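Local coordinates for protein intracellular growth locus, subunit C (Francisella tularensis subsp. tularensis, PDB 2QWU) that probably serves as a tube-forming, Hcp-like subunit of the Francisella type VI secretion system, supporting growth of the bacterium inside host cells, at residues I28-N33 with E59-A64; A70-R75 with M173-I178; N98-I103 with I160-L165; K128-T133 with G138-L143. The protein carries 2 engineered substitutions. One frame throughout, in Å; residues are numbered along the deposited sequence. Where two conformers were deposited one is given.

Contact 1: I28-N33 with E59-A64; sequences IGSHPN and EDVTKA
Val61 turns the fork of its two methyl groups toward Ser30, and the serine hydroxyl comes at the fork nearly end on. Ser30 OG lies 3.2 Å from Val61 CG2, and it sits almost as near to CG1, so the oxygen is shared between the branches. Ser30 was modelled in two conformers, and the touch and the water bridge, resting on one, are tentative. In that conformer OG stands beside the backbone N (chi1 -71°), which directs it across the gap. The backbone adds a second touch: Gly29 O rests 3.6 Å from Val61 CG1. Gly29 has a positive phi of 89°, a conformation that a residue without a beta carbon adopts easily. A water joins the loops, 3.0 Å from Ser30 OG and accepting from Val61 N at 2.9 Å; small polar serine suits this wet edge. On its own side, Val61 also touches Ile55, which gives the branched apolar side chain some cover. Val61 is held in a turn set by Asp60, whose OD1 accepts from both Thr62 N and Thr62 OG1, reached from one face of the carboxylate. The first of these bonds, 3.3 Å from Thr62 N to Asp60 OD1, closes the ring of an Asx turn. The whole is a light, water-bridged meeting of two surface loops, one of them shaped by that Asx turn.

Contact 2: A70-R75 with M173-I178; sequences AASVIR and MRYHII
Ser72 and Tyr175 meet through their hydroxyls, in the one hydrogen bond between segments 70-75 and 173-178. Ser72 OG donates to Tyr175 OH over 2.7 Å and lies at the edge of the ring, near its plane. The serine oxygen occupies the position between backbone N and carbonyl carbon (chi1 60°), while the tyrosine ring is carried by CG anti to the backbone N (chi1 -175°), which stretches the phenol across to the other strand. Tyr175 OH is also bonded to Pro24 O, so the buried phenol oxygen has both a donor and an acceptor. A short hydroxyl fits here because the tyrosine supplies nearly all the reach.

Ile74 CD1 packs on Tyr175 OH at 3.6 Å. The apolar contacts lie beside the bond: Ile74 CD1 is 4.3 Å from Tyr175 CZ, meeting the ring obliquely, and the two side chains come from opposite directions. Ile74 CD1 also meets Ile177 CD1 at 4.3 Å, the terminal methyls of two isoleucines touching there.

Within its strand, His176 ND1 donates to Arg174 O at 2.9 Å, which fixes the turn of the imidazole.

The axes of 71-75 and 173-178 approach to 9.0 Å, too wide for direct pairing, and their directions differ by 51°. Strand 86-96 pairs with both and lies between them, and Ile177 packs on its Thr90. Ile74 and Arg75 form a classic beta bulge opposite that same Thr90. The arrangement is that of side chains reaching over a central strand on one face of a twisted antiparallel sheet.

Contact 3: N98-I103 with I160-L165; sequences NVRTKI and IEPTEL
Arg100 sets its CG opposite the backbone N (chi1 159°) and bends at chi2 (-148°), a course that lays its chain alongside Ile160 and delivers the guanidinium to Pro162. The two chains of Arg100 and Ile160 slide past each other in opposite directions, with Arg100 CG 3.8 Å from Ile160 CG2. Farther out, Pro162 CD covers one face of the guanidinium, offset toward its rim and 3.3 Å from Arg100 NH1. A compact apolar ring edge can lie close over a flat cation at this partly exposed margin. Arg100 NE passes 3.4 Å from Ile160 O, but the angle is too poor for a hydrogen bond; its ion pair with Glu104 is long and weak.

Deeper in, Ile160 CD1 meets Ile103 CG2 at 3.9 Å, the two side chains crossing at about a right angle. These beta-branched residues give the buried part a compact hydrocarbon fill, and Ile160 also touches His176 and Ile178 of the next strand. Segments 98-103 and 160-162 have axes 9.4 Å apart at closest, nearly antiparallel at 171°. A helix thus packs along the edge region of an antiparallel sheet, Arg100 CG extending the apolar seam and its guanidinium carrying on over Pro162.

Contact 4: K128-T133 with G138-L143; sequences KQEYKT and GIMIDL
The carboxamide of Gln129 lies against the backbone of Met140 and Ile141 and mimics a strand partner. Both N-H groups reach Gln129 OE1 from the same face of the amide: Met140 N at 2.7 Å, well above the plane, and Ile141 N at 3.2 Å, only modestly tilted. Gln129 NE2 donates in its own amide plane to Ile141 O at 3.1 Å, and also bonds Asn126 O. Four bonds thus fix the rotation of a buried amide, a task that suits glutamine, which both gives and accepts.

The carboxylate of Glu130 uses the anti lone pair of OE1 for a 2.8 Å salt bridge from Lys132 NZ, while OE2 accepts from Met6 N. Lys132 NZ donates again to Ile139 O at 2.8 Å and to Cys194 O, so the buried ammonium is well provided for. The selenomethionine Met140 crosses Glu130 at about a right angle, its CG 3.6 Å from Glu130 CB.

In the backbone, Gly138 O takes both Gln129 N and Glu130 N, making a classic beta bulge. Gly138 has no side chain, and Lys132 CE packs 3.8 Å from its CA.

The short hairpin pair 130-131 with 137-138 ends in this bulge, on the side away from its turn. Ile139 and Ile141 lie against strand 189-193, Met140 and Ile141 against strand 18-21, and Leu143 against strand 71-79.

In the fold
From the N terminus, contact 1 comes first, joining the loop after strand 18-21 to the one before strand 71-79, and it closes before contact 2 opens. Contact 2 then spans about a hundred residues, from strand 71-79 to strand 173-184. Inside that span contact 3 brings helix 97-114 to strand 157-162, and contact 4, a local hairpin, is nested inside contact 3 in turn. Contacts 2 and 3 meet in neighbouring strands of one sheet, 173-184 and 157-162, by a probable hydrogen bond from Ile177 N to Glu161 O. Contact 4 touches contact 2 through Leu143 and Val73, and contact 1 through Tyr131 and Pro32. Contacts 3 and 4 lie on opposite sides of the chain's centre.

Contact 1: I28-N33 with E59-A64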
loop_
_atom_site.group_PDB
_atom_site.type_symbol
_atom_site.label_atom_id
_atom_site.label_comp_id
_atom_site.label_asym_id
_atom_site.label_seq_id
_atom_site.Cartn_x
_atom_site.Cartn_y
_atom_site.Cartn_z
ATOM N N ILE A 28 -4.587 12.780 0.018
ATOM C CA ILE A 28 -5.112 13.992 -0.546
ATOM C C ILE A 28 -5.007 15.145 0.431
ATOM O O ILE A 28 -4.690 14.980 1.615
ATOM C CB ILE A 28 -6.598 13.833 -1.015
ATOM C CG1 ILE A 28 -7.518 13.563 0.196
ATOM C CG2 ILE A 28 -6.654 12.768 -2.106
ATOM C CD1 ILE A 28 -9.065 13.560 -0.114
ATOM N N GLY A 29 -5.224 16.346 -0.064
ATOM C CA GLY A 29 -5.147 17.484 0.844
ATOM C C GLY A 29 -3.758 18.103 0.985
ATOM O O GLY A 29 -2.769 17.601 0.422
ATOM N N SER A 30 -3.702 19.180 1.764
ATOM C CA SER A 30 -2.492 19.993 2.025
ATOM C C SER A 30 -2.084 19.801 3.478
ATOM O O SER A 30 -2.718 20.387 4.348
ATOM C CB SER A 30 -2.785 21.503 1.862
ATOM O OG SER A 30 -2.978 21.809 0.497
ATOM N N HIS A 31 -1.057 19.007 3.736
ATOM C CA HIS A 31 -0.622 18.750 5.115
ATOM C C HIS A 31 0.811 18.255 5.096
ATOM O O HIS A 31 1.302 17.868 4.061
ATOM C CB HIS A 31 -1.549 17.719 5.769
ATOM C CG HIS A 31 -1.544 16.388 5.098
ATOM N ND1 HIS A 31 -0.669 15.381 5.449
ATOM C CD2 HIS A 31 -2.275 15.906 4.069
ATOM C CE1 HIS A 31 -0.863 14.342 4.666
ATOM N NE2 HIS A 31 -1.832 14.639 3.814
ATOM N N PRO A 32 1.500 18.257 6.254
ATOM C CA PRO A 32 2.888 17.814 6.325
ATOM C C PRO A 32 3.101 16.362 6.729
ATOM O O PRO A 32 4.218 15.970 6.999
ATOM C CB PRO A 32 3.449 18.745 7.395
ATOM C CG PRO A 32 2.316 18.775 8.393
ATOM C CD PRO A 32 1.099 18.924 7.514
ATOM N N ASN A 33 2.034 15.593 6.820
ATOM C CA ASN A 33 2.146 14.210 7.340
ATOM C C ASN A 33 2.447 13.199 6.262
ATOM O O ASN A 33 2.375 13.506 5.053
ATOM C CB ASN A 33 0.846 13.832 8.098
ATOM C CG ASN A 33 0.394 14.934 9.045
ATOM O OD1 ASN A 33 1.172 15.380 9.881
ATOM N ND2 ASN A 33 -0.847 15.396 8.894
ATOM N N GLU A 59 4.009 18.650 -2.474
ATOM C CA GLU A 59 3.445 19.072 -3.742
ATOM C C GLU A 59 2.415 20.201 -3.554
ATOM O O GLU A 59 1.631 20.230 -2.604
ATOM C CB GLU A 59 2.822 17.847 -4.438
ATOM C CG GLU A 59 2.390 18.086 -5.883
ATOM C CD GLU A 59 1.557 16.925 -6.429
ATOM O OE1 GLU A 59 1.812 15.765 -6.037
ATOM O OE2 GLU A 59 0.649 17.172 -7.260
ATOM N N ASP A 60 2.408 21.125 -4.509
ATOM C CA ASP A 60 1.515 22.277 -4.505
ATOM C C ASP A 60 0.130 21.795 -4.980
ATOM O O ASP A 60 -0.037 21.481 -6.163
ATOM C CB ASP A 60 2.126 23.297 -5.486
ATOM C CG ASP A 60 1.348 24.564 -5.584
ATOM O OD1 ASP A 60 0.227 24.665 -5.040
ATOM O OD2 ASP A 60 1.906 25.475 -6.244
ATOM N N VAL A 61 -0.870 21.751 -4.093
ATOM C CA VAL A 61 -2.169 21.196 -4.469
ATOM C C VAL A 61 -2.957 21.952 -5.527
ATOM O O VAL A 61 -3.817 21.370 -6.164
ATOM C CB VAL A 61 -3.090 20.969 -3.225
ATOM C CG1 VAL A 61 -2.342 20.097 -2.196
ATOM C CG2 VAL A 61 -3.481 22.320 -2.576
ATOM N N THR A 62 -2.629 23.228 -5.709
ATOM C CA THR A 62 -3.310 24.093 -6.685
ATOM C C THR A 62 -2.865 23.761 -8.101
ATOM O O THR A 62 -3.493 24.193 -9.065
ATOM C CB THR A 62 -3.018 25.605 -6.437
ATOM O OG1 THR A 62 -1.649 25.889 -6.725
ATOM C CG2 THR A 62 -3.327 25.991 -5.036
ATOM N N LYS A 63 -1.765 23.026 -8.221
ATOM C CA LYS A 63 -1.292 22.619 -9.517
ATOM C C LYS A 63 -1.708 21.173 -9.819
ATOM O O LYS A 63 -1.480 20.676 -10.919
ATOM C CB LYS A 63 0.217 22.735 -9.591
ATOM C CG LYS A 63 0.710 24.152 -9.734
ATOM C CD LYS A 63 2.223 24.170 -9.714
ATOM C CE LYS A 63 2.743 25.586 -9.812
ATOM N NZ LYS A 63 4.173 25.643 -9.332
ATOM N N ALA A 64 -2.310 20.503 -8.844
ATOM C CA ALA A 64 -2.730 19.108 -9.029
ATOM C C ALA A 64 -4.029 19.070 -9.837
ATOM O O ALA A 64 -5.018 19.698 -9.464
ATOM C CB ALA A 64 -2.951 18.456 -7.689
HETATM O O HOH W 1 -0.692 22.561 -1.291
#

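Contact 2: A70-R75 with M173-I178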
loop_
_atom_site.group_PDB
_atom_site.type_symbol
_atom_site.label_atom_id
_atom_site.label_comp_id
_atom_site.label_asym_id
_atom_site.label_seq_id
_atom_site.Cartn_x
_atom_site.Cartn_y
_atom_site.Cartn_z
ATOM N N ALA A 70 -4.029 4.945 -8.374
ATOM C CA ALA A 70 -5.101 3.955 -8.453
ATOM C C ALA A 70 -5.498 3.562 -6.994
ATOM O O ALA A 70 -6.618 3.084 -6.752
ATOM C CB ALA A 70 -4.605 2.705 -9.223
ATOM N N ALA A 71 -4.577 3.740 -6.044
ATOM C CA ALA A 71 -4.870 3.362 -4.649
ATOM C C ALA A 71 -3.933 4.051 -3.708
ATOM O O ALA A 71 -2.818 4.413 -4.101
ATOM C CB ALA A 71 -4.695 1.852 -4.446
ATOM N N SER A 72 -4.381 4.260 -2.465
ATOM C CA SER A 72 -3.500 4.775 -1.444
ATOM C C SER A 72 -3.119 3.519 -0.635
ATOM O O SER A 72 -3.830 2.480 -0.685
ATOM C CB SER A 72 -4.229 5.735 -0.502
ATOM O OG SER A 72 -5.299 5.021 0.132
ATOM N N VAL A 73 -1.962 3.579 0.018
ATOM C CA VAL A 73 -1.586 2.495 0.947
ATOM C C VAL A 73 -1.715 3.153 2.324
ATOM O O VAL A 73 -0.963 4.084 2.640
ATOM C CB VAL A 73 -0.155 2.001 0.738
ATOM C CG1 VAL A 73 0.142 0.919 1.749
ATOM C CG2 VAL A 73 -0.016 1.442 -0.669
ATOM N N ILE A 74 -2.696 2.699 3.101
ATOM C CA ILE A 74 -3.016 3.271 4.425
ATOM C C ILE A 74 -2.272 2.582 5.564
ATOM O O ILE A 74 -1.884 3.240 6.541
ATOM C CB ILE A 74 -4.558 3.184 4.674
ATOM C CG1 ILE A 74 -5.289 4.064 3.650
ATOM C CG2 ILE A 74 -4.938 3.652 6.029
ATOM C CD1 ILE A 74 -6.770 3.640 3.468
ATOM N N ARG A 75 -2.095 1.265 5.440
ATOM C CA ARG A 75 -1.357 0.523 6.448
ATOM C C ARG A 75 -0.706 -0.648 5.812
ATOM O O ARG A 75 -1.215 -1.223 4.823
ATOM C CB ARG A 75 -2.276 -0.014 7.536
ATOM C CG ARG A 75 -3.259 0.962 7.984
ATOM C CD ARG A 75 -4.304 0.304 8.891
ATOM N NE ARG A 75 -3.733 -0.244 10.115
ATOM C CZ ARG A 75 -4.068 0.166 11.348
ATOM N NH1 ARG A 75 -4.956 1.145 11.545
ATOM N NH2 ARG A 75 -3.543 -0.448 12.394
HETATM N N MSE A 173 -18.901 7.148 -7.081
HETATM C CA MSE A 173 -17.839 6.355 -6.443
HETATM C C MSE A 173 -17.584 6.808 -5.017
HETATM O O MSE A 173 -17.681 7.998 -4.713
HETATM C CB MSE A 173 -16.528 6.463 -7.251
HETATM C CG MSE A 173 -16.668 5.916 -8.672
HETATM SE SE MSE A 173 -15.115 5.927 -9.611
HETATM C CE MSE A 173 -14.691 7.610 -9.546
ATOM N N ARG A 174 -17.233 5.858 -4.150
ATOM C CA ARG A 174 -16.905 6.189 -2.777
ATOM C C ARG A 174 -15.499 5.687 -2.448
ATOM O O ARG A 174 -14.998 4.766 -3.091
ATOM C CB ARG A 174 -17.874 5.528 -1.815
ATOM C CG ARG A 174 -19.233 6.277 -1.713
ATOM C CD ARG A 174 -20.218 5.423 -0.906
ATOM N NE ARG A 174 -21.484 6.123 -0.758
ATOM C CZ ARG A 174 -22.416 6.213 -1.706
ATOM N NH1 ARG A 174 -22.249 5.627 -2.894
ATOM N NH2 ARG A 174 -23.524 6.927 -1.472
ATOM N N TYR A 175 -14.902 6.297 -1.442
ATOM C CA TYR A 175 -13.564 5.858 -1.049
ATOM C C TYR A 175 -13.837 4.587 -0.256
ATOM O O TYR A 175 -14.575 4.633 0.761
ATOM C CB TYR A 175 -12.927 6.935 -0.202
ATOM C CG TYR A 175 -11.478 6.654 0.166
ATOM C CD1 TYR A 175 -10.506 6.530 -0.820
ATOM C CD2 TYR A 175 -11.083 6.633 1.504
ATOM C CE1 TYR A 175 -9.126 6.399 -0.471
ATOM C CE2 TYR A 175 -9.750 6.519 1.863
ATOM C CZ TYR A 175 -8.776 6.403 0.874
ATOM O OH TYR A 175 -7.425 6.322 1.201
ATOM N N HIS A 176 -13.257 3.462 -0.690
ATOM C CA HIS A 176 -13.458 2.159 -0.018
ATOM C C HIS A 176 -12.139 1.717 0.598
ATOM O O HIS A 176 -11.073 1.943 0.033
ATOM C CB HIS A 176 -13.887 1.041 -0.994
ATOM C CG HIS A 176 -15.342 1.098 -1.441
ATOM N ND1 HIS A 176 -15.864 2.119 -2.209
ATOM C CD2 HIS A 176 -16.336 0.193 -1.268
ATOM C CE1 HIS A 176 -17.137 1.840 -2.501
ATOM N NE2 HIS A 176 -17.442 0.684 -1.942
ATOM N N ILE A 177 -12.212 1.038 1.734
ATOM C CA ILE A 177 -10.995 0.581 2.359
ATOM C C ILE A 177 -10.893 -0.931 2.189
ATOM O O ILE A 177 -11.793 -1.660 2.592
ATOM C CB ILE A 177 -11.003 0.998 3.839
ATOM C CG1 ILE A 177 -11.045 2.533 3.871
ATOM C CG2 ILE A 177 -9.829 0.376 4.555
ATOM C CD1 ILE A 177 -10.701 3.206 5.211
ATOM N N ILE A 178 -9.808 -1.396 1.567
ATOM C CA ILE A 178 -9.595 -2.828 1.308
ATOM C C ILE A 178 -8.538 -3.303 2.275
ATOM O O ILE A 178 -7.382 -2.849 2.237
ATOM C CB ILE A 178 -9.086 -3.074 -0.169
ATOM C CG1 ILE A 178 -10.094 -2.493 -1.152
ATOM C CG2 ILE A 178 -8.779 -4.500 -0.395
ATOM C CD1 ILE A 178 -9.542 -2.607 -2.628
#

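Contact 3: N98-I103 with I160-L165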
loop_
_atom_site.group_PDB
_atom_site.type_symbol
_atom_site.label_atom_id
_atom_site.label_comp_id
_atom_site.label_asym_id
_atom_site.label_seq_id
_atom_site.Cartn_x
_atom_site.Cartn_y
_atom_site.Cartn_z
ATOM N N ASN A 98 -20.927 -1.375 -7.253
ATOM C CA ASN A 98 -20.976 -2.601 -8.015
ATOM C C ASN A 98 -19.564 -3.175 -8.227
ATOM O O ASN A 98 -19.384 -4.384 -8.282
ATOM C CB ASN A 98 -21.702 -2.358 -9.340
ATOM C CG ASN A 98 -20.925 -2.847 -10.530
ATOM O OD1 ASN A 98 -19.976 -2.197 -10.994
ATOM N ND2 ASN A 98 -21.319 -3.995 -11.039
ATOM N N VAL A 99 -18.562 -2.315 -8.318
ATOM C CA VAL A 99 -17.189 -2.769 -8.514
ATOM C C VAL A 99 -16.665 -3.450 -7.240
ATOM O O VAL A 99 -15.885 -4.390 -7.308
ATOM C CB VAL A 99 -16.237 -1.581 -8.945
ATOM C CG1 VAL A 99 -14.799 -2.024 -8.953
ATOM C CG2 VAL A 99 -16.598 -1.101 -10.348
ATOM N N ARG A 100 -17.113 -3.003 -6.076
ATOM C CA ARG A 100 -16.680 -3.630 -4.845
ATOM C C ARG A 100 -17.107 -5.105 -4.844
ATOM O O ARG A 100 -16.345 -6.014 -4.517
ATOM C CB ARG A 100 -17.324 -2.910 -3.667
ATOM C CG ARG A 100 -17.380 -3.710 -2.409
ATOM C CD ARG A 100 -18.601 -3.291 -1.674
ATOM N NE ARG A 100 -18.743 -3.945 -0.397
ATOM C CZ ARG A 100 -19.565 -3.512 0.551
ATOM N NH1 ARG A 100 -20.319 -2.428 0.355
ATOM N NH2 ARG A 100 -19.604 -4.137 1.721
ATOM N N THR A 101 -18.358 -5.335 -5.207
ATOM C CA THR A 101 -18.887 -6.689 -5.197
ATOM C C THR A 101 -18.166 -7.560 -6.223
ATOM O O THR A 101 -17.873 -8.707 -5.952
ATOM C CB THR A 101 -20.420 -6.674 -5.483
ATOM O OG1 THR A 101 -21.055 -5.778 -4.565
ATOM C CG2 THR A 101 -21.022 -8.115 -5.334
ATOM N N LYS A 102 -17.858 -7.012 -7.390
ATOM C CA LYS A 102 -17.175 -7.784 -8.409
ATOM C C LYS A 102 -15.729 -8.117 -8.049
ATOM O O LYS A 102 -15.213 -9.194 -8.381
ATOM C CB LYS A 102 -17.293 -7.071 -9.771
ATOM C CG LYS A 102 -18.803 -6.898 -10.152
ATOM C CD LYS A 102 -19.552 -8.262 -10.213
ATOM C CE LYS A 102 -20.786 -8.246 -9.307
ATOM N NZ LYS A 102 -21.619 -9.479 -9.475
ATOM N N ILE A 103 -15.056 -7.221 -7.337
ATOM C CA ILE A 103 -13.702 -7.548 -6.938
ATOM C C ILE A 103 -13.771 -8.656 -5.873
ATOM O O ILE A 103 -13.001 -9.612 -5.872
ATOM C CB ILE A 103 -12.973 -6.311 -6.343
ATOM C CG1 ILE A 103 -12.780 -5.286 -7.452
ATOM C CG2 ILE A 103 -11.668 -6.730 -5.727
ATOM C CD1 ILE A 103 -12.144 -3.984 -6.964
ATOM N N ILE A 160 -13.806 -5.350 2.114
ATOM C CA ILE A 160 -13.830 -4.101 1.334
ATOM C C ILE A 160 -15.004 -3.344 1.886
ATOM O O ILE A 160 -16.154 -3.794 1.832
ATOM C CB ILE A 160 -14.012 -4.309 -0.188
ATOM C CG1 ILE A 160 -12.908 -5.215 -0.730
ATOM C CG2 ILE A 160 -13.972 -2.928 -0.908
ATOM C CD1 ILE A 160 -12.972 -5.502 -2.225
ATOM N N GLU A 161 -14.716 -2.203 2.466
ATOM C CA GLU A 161 -15.772 -1.421 3.112
ATOM C C GLU A 161 -15.909 -0.040 2.562
ATOM O O GLU A 161 -14.897 0.663 2.390
ATOM C CB GLU A 161 -15.461 -1.303 4.582
ATOM C CG GLU A 161 -15.404 -2.634 5.283
ATOM C CD GLU A 161 -15.186 -2.478 6.779
ATOM O OE1 GLU A 161 -14.862 -1.343 7.223
ATOM O OE2 GLU A 161 -15.331 -3.490 7.507
ATOM N N PRO A 162 -17.154 0.392 2.283
ATOM C CA PRO A 162 -17.339 1.740 1.757
ATOM C C PRO A 162 -17.227 2.740 2.911
ATOM O O PRO A 162 -17.469 2.400 4.076
ATOM C CB PRO A 162 -18.751 1.681 1.145
ATOM C CG PRO A 162 -19.449 0.645 1.982
ATOM C CD PRO A 162 -18.380 -0.414 2.121
ATOM N N THR A 163 -16.796 3.948 2.600
ATOM C CA THR A 163 -16.705 5.011 3.604
ATOM C C THR A 163 -17.260 6.303 2.985
ATOM O O THR A 163 -17.486 6.379 1.771
ATOM C CB THR A 163 -15.234 5.321 4.036
ATOM O OG1 THR A 163 -14.623 6.178 3.057
ATOM C CG2 THR A 163 -14.446 4.042 4.233
ATOM N N GLU A 164 -17.495 7.304 3.822
ATOM C CA GLU A 164 -17.947 8.598 3.348
ATOM C C GLU A 164 -16.777 9.578 3.417
ATOM O O GLU A 164 -16.984 10.781 3.332
ATOM C CB GLU A 164 -19.105 9.133 4.236
ATOM C CG GLU A 164 -20.384 8.300 4.133
ATOM C CD GLU A 164 -20.841 8.112 2.699
ATOM O OE1 GLU A 164 -20.864 9.107 1.927
ATOM O OE2 GLU A 164 -21.177 6.977 2.325
ATOM N N LEU A 165 -15.550 9.074 3.574
ATOM C CA LEU A 165 -14.401 9.961 3.692
ATOM C C LEU A 165 -14.146 10.942 2.550
ATOM O O LEU A 165 -13.568 12.010 2.775
ATOM C CB LEU A 165 -13.138 9.144 3.922
ATOM C CG LEU A 165 -13.066 8.449 5.265
ATOM C CD1 LEU A 165 -11.905 7.492 5.275
ATOM C CD2 LEU A 165 -12.892 9.505 6.364
#

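Contact 4: K128-T133 with G138-L143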
loop_
_atom_site.group_PDB
_atom_site.type_symbol
_atom_site.label_atom_id
_atom_site.label_comp_id
_atom_site.label_asym_id
_atom_site.label_seq_id
_atom_site.Cartn_x
_atom_site.Cartn_y
_atom_site.Cartn_z
ATOM N N LYS A 128 7.892 10.867 -2.270
ATOM C CA LYS A 128 7.922 11.753 -1.115
ATOM C C LYS A 128 6.820 11.325 -0.143
ATOM O O LYS A 128 5.737 11.870 -0.164
ATOM C CB LYS A 128 7.744 13.196 -1.595
ATOM C CG LYS A 128 8.947 13.638 -2.475
ATOM C CD LYS A 128 8.829 15.127 -2.855
ATOM C CE LYS A 128 10.095 15.664 -3.486
ATOM N NZ LYS A 128 10.267 15.082 -4.857
ATOM N N GLN A 129 7.133 10.346 0.704
ATOM C CA GLN A 129 6.168 9.764 1.638
ATOM C C GLN A 129 6.210 10.353 3.065
ATOM O O GLN A 129 5.177 10.532 3.677
ATOM C CB GLN A 129 6.468 8.287 1.722
ATOM C CG GLN A 129 6.368 7.586 0.362
ATOM C CD GLN A 129 6.633 6.099 0.501
ATOM O OE1 GLN A 129 6.953 5.609 1.597
ATOM N NE2 GLN A 129 6.495 5.370 -0.582
ATOM N N GLU A 130 7.399 10.658 3.573
ATOM C CA GLU A 130 7.518 11.170 4.924
ATOM C C GLU A 130 8.543 12.314 4.955
ATOM O O GLU A 130 9.609 12.212 4.292
ATOM C CB GLU A 130 8.013 10.029 5.821
ATOM C CG GLU A 130 8.275 10.378 7.247
ATOM C CD GLU A 130 8.723 9.144 8.053
ATOM O OE1 GLU A 130 9.800 8.584 7.784
ATOM O OE2 GLU A 130 7.983 8.757 8.996
ATOM N N TYR A 131 8.197 13.376 5.677
ATOM C CA TYR A 131 9.108 14.525 5.826
ATOM C C TYR A 131 10.125 14.165 6.936
ATOM O O TYR A 131 9.788 13.995 8.106
ATOM C CB TYR A 131 8.312 15.812 6.142
ATOM C CG TYR A 131 9.165 17.055 6.064
ATOM C CD1 TYR A 131 9.764 17.407 4.862
ATOM C CD2 TYR A 131 9.328 17.884 7.168
ATOM C CE1 TYR A 131 10.517 18.589 4.737
ATOM C CE2 TYR A 131 10.088 19.086 7.071
ATOM C CZ TYR A 131 10.662 19.411 5.841
ATOM O OH TYR A 131 11.409 20.557 5.664
ATOM N N LYS A 132 11.369 14.025 6.531
ATOM C CA LYS A 132 12.431 13.573 7.407
ATOM C C LYS A 132 13.009 14.602 8.366
ATOM O O LYS A 132 12.747 15.798 8.245
ATOM C CB LYS A 132 13.532 12.937 6.545
ATOM C CG LYS A 132 13.022 11.893 5.553
ATOM C CD LYS A 132 12.464 10.637 6.279
ATOM C CE LYS A 132 12.080 9.567 5.258
ATOM N NZ LYS A 132 11.921 8.244 5.940
ATOM N N THR A 133 13.799 14.102 9.334
ATOM C CA THR A 133 14.340 14.995 10.358
ATOM C C THR A 133 15.332 15.996 9.830
ATOM O O THR A 133 15.617 16.979 10.509
ATOM C CB THR A 133 14.958 14.194 11.552
ATOM O OG1 THR A 133 15.965 13.281 11.088
ATOM C CG2 THR A 133 13.793 13.381 12.280
ATOM N N GLY A 138 11.396 11.875 1.992
ATOM C CA GLY A 138 12.037 10.624 1.609
ATOM C C GLY A 138 10.974 9.536 1.623
ATOM O O GLY A 138 9.842 9.822 1.962
ATOM N N ILE A 139 11.330 8.322 1.235
ATOM C CA ILE A 139 10.350 7.239 1.300
ATOM C C ILE A 139 10.308 6.679 2.712
ATOM O O ILE A 139 11.166 7.025 3.544
ATOM C CB ILE A 139 10.752 6.021 0.411
ATOM C CG1 ILE A 139 12.066 5.364 0.904
ATOM C CG2 ILE A 139 10.858 6.464 -1.094
ATOM C CD1 ILE A 139 12.411 4.026 0.169
HETATM N N MSE A 140 9.266 5.894 2.977
HETATM C CA MSE A 140 9.228 5.076 4.205
HETATM C C MSE A 140 9.600 3.687 3.645
HETATM O O MSE A 140 10.573 3.103 4.044
HETATM C CB MSE A 140 7.852 5.062 4.867
HETATM C CG MSE A 140 7.633 6.417 5.638
HETATM SE SE MSE A 140 5.943 6.582 6.455
HETATM C CE MSE A 140 4.853 6.483 4.989
ATOM N N ILE A 141 8.824 3.199 2.676
ATOM C CA ILE A 141 9.103 1.914 2.020
ATOM C C ILE A 141 8.815 2.105 0.503
ATOM O O ILE A 141 7.789 2.671 0.130
ATOM C CB ILE A 141 8.129 0.818 2.435
ATOM C CG1 ILE A 141 8.127 0.623 3.932
ATOM C CG2 ILE A 141 8.516 -0.464 1.695
ATOM C CD1 ILE A 141 7.159 -0.515 4.352
ATOM N N ASP A 142 9.690 1.580 -0.350
ATOM C CA ASP A 142 9.444 1.635 -1.813
ATOM C C ASP A 142 8.708 0.337 -2.197
ATOM O O ASP A 142 9.297 -0.750 -2.264
ATOM C CB ASP A 142 10.790 1.740 -2.597
ATOM C CG ASP A 142 10.584 1.981 -4.077
ATOM O OD1 ASP A 142 9.441 1.792 -4.544
ATOM O OD2 ASP A 142 11.566 2.364 -4.795
ATOM N N LEU A 143 7.407 0.449 -2.435
ATOM C CA LEU A 143 6.589 -0.716 -2.747
ATOM C C LEU A 143 6.481 -0.958 -4.265
ATOM O O LEU A 143 5.755 -1.828 -4.695
ATOM C CB LEU A 143 5.157 -0.485 -2.202
ATOM C CG LEU A 143 5.126 -0.408 -0.665
ATOM C CD1 LEU A 143 3.685 -0.028 -0.222
ATOM C CD2 LEU A 143 5.585 -1.732 -0.042
#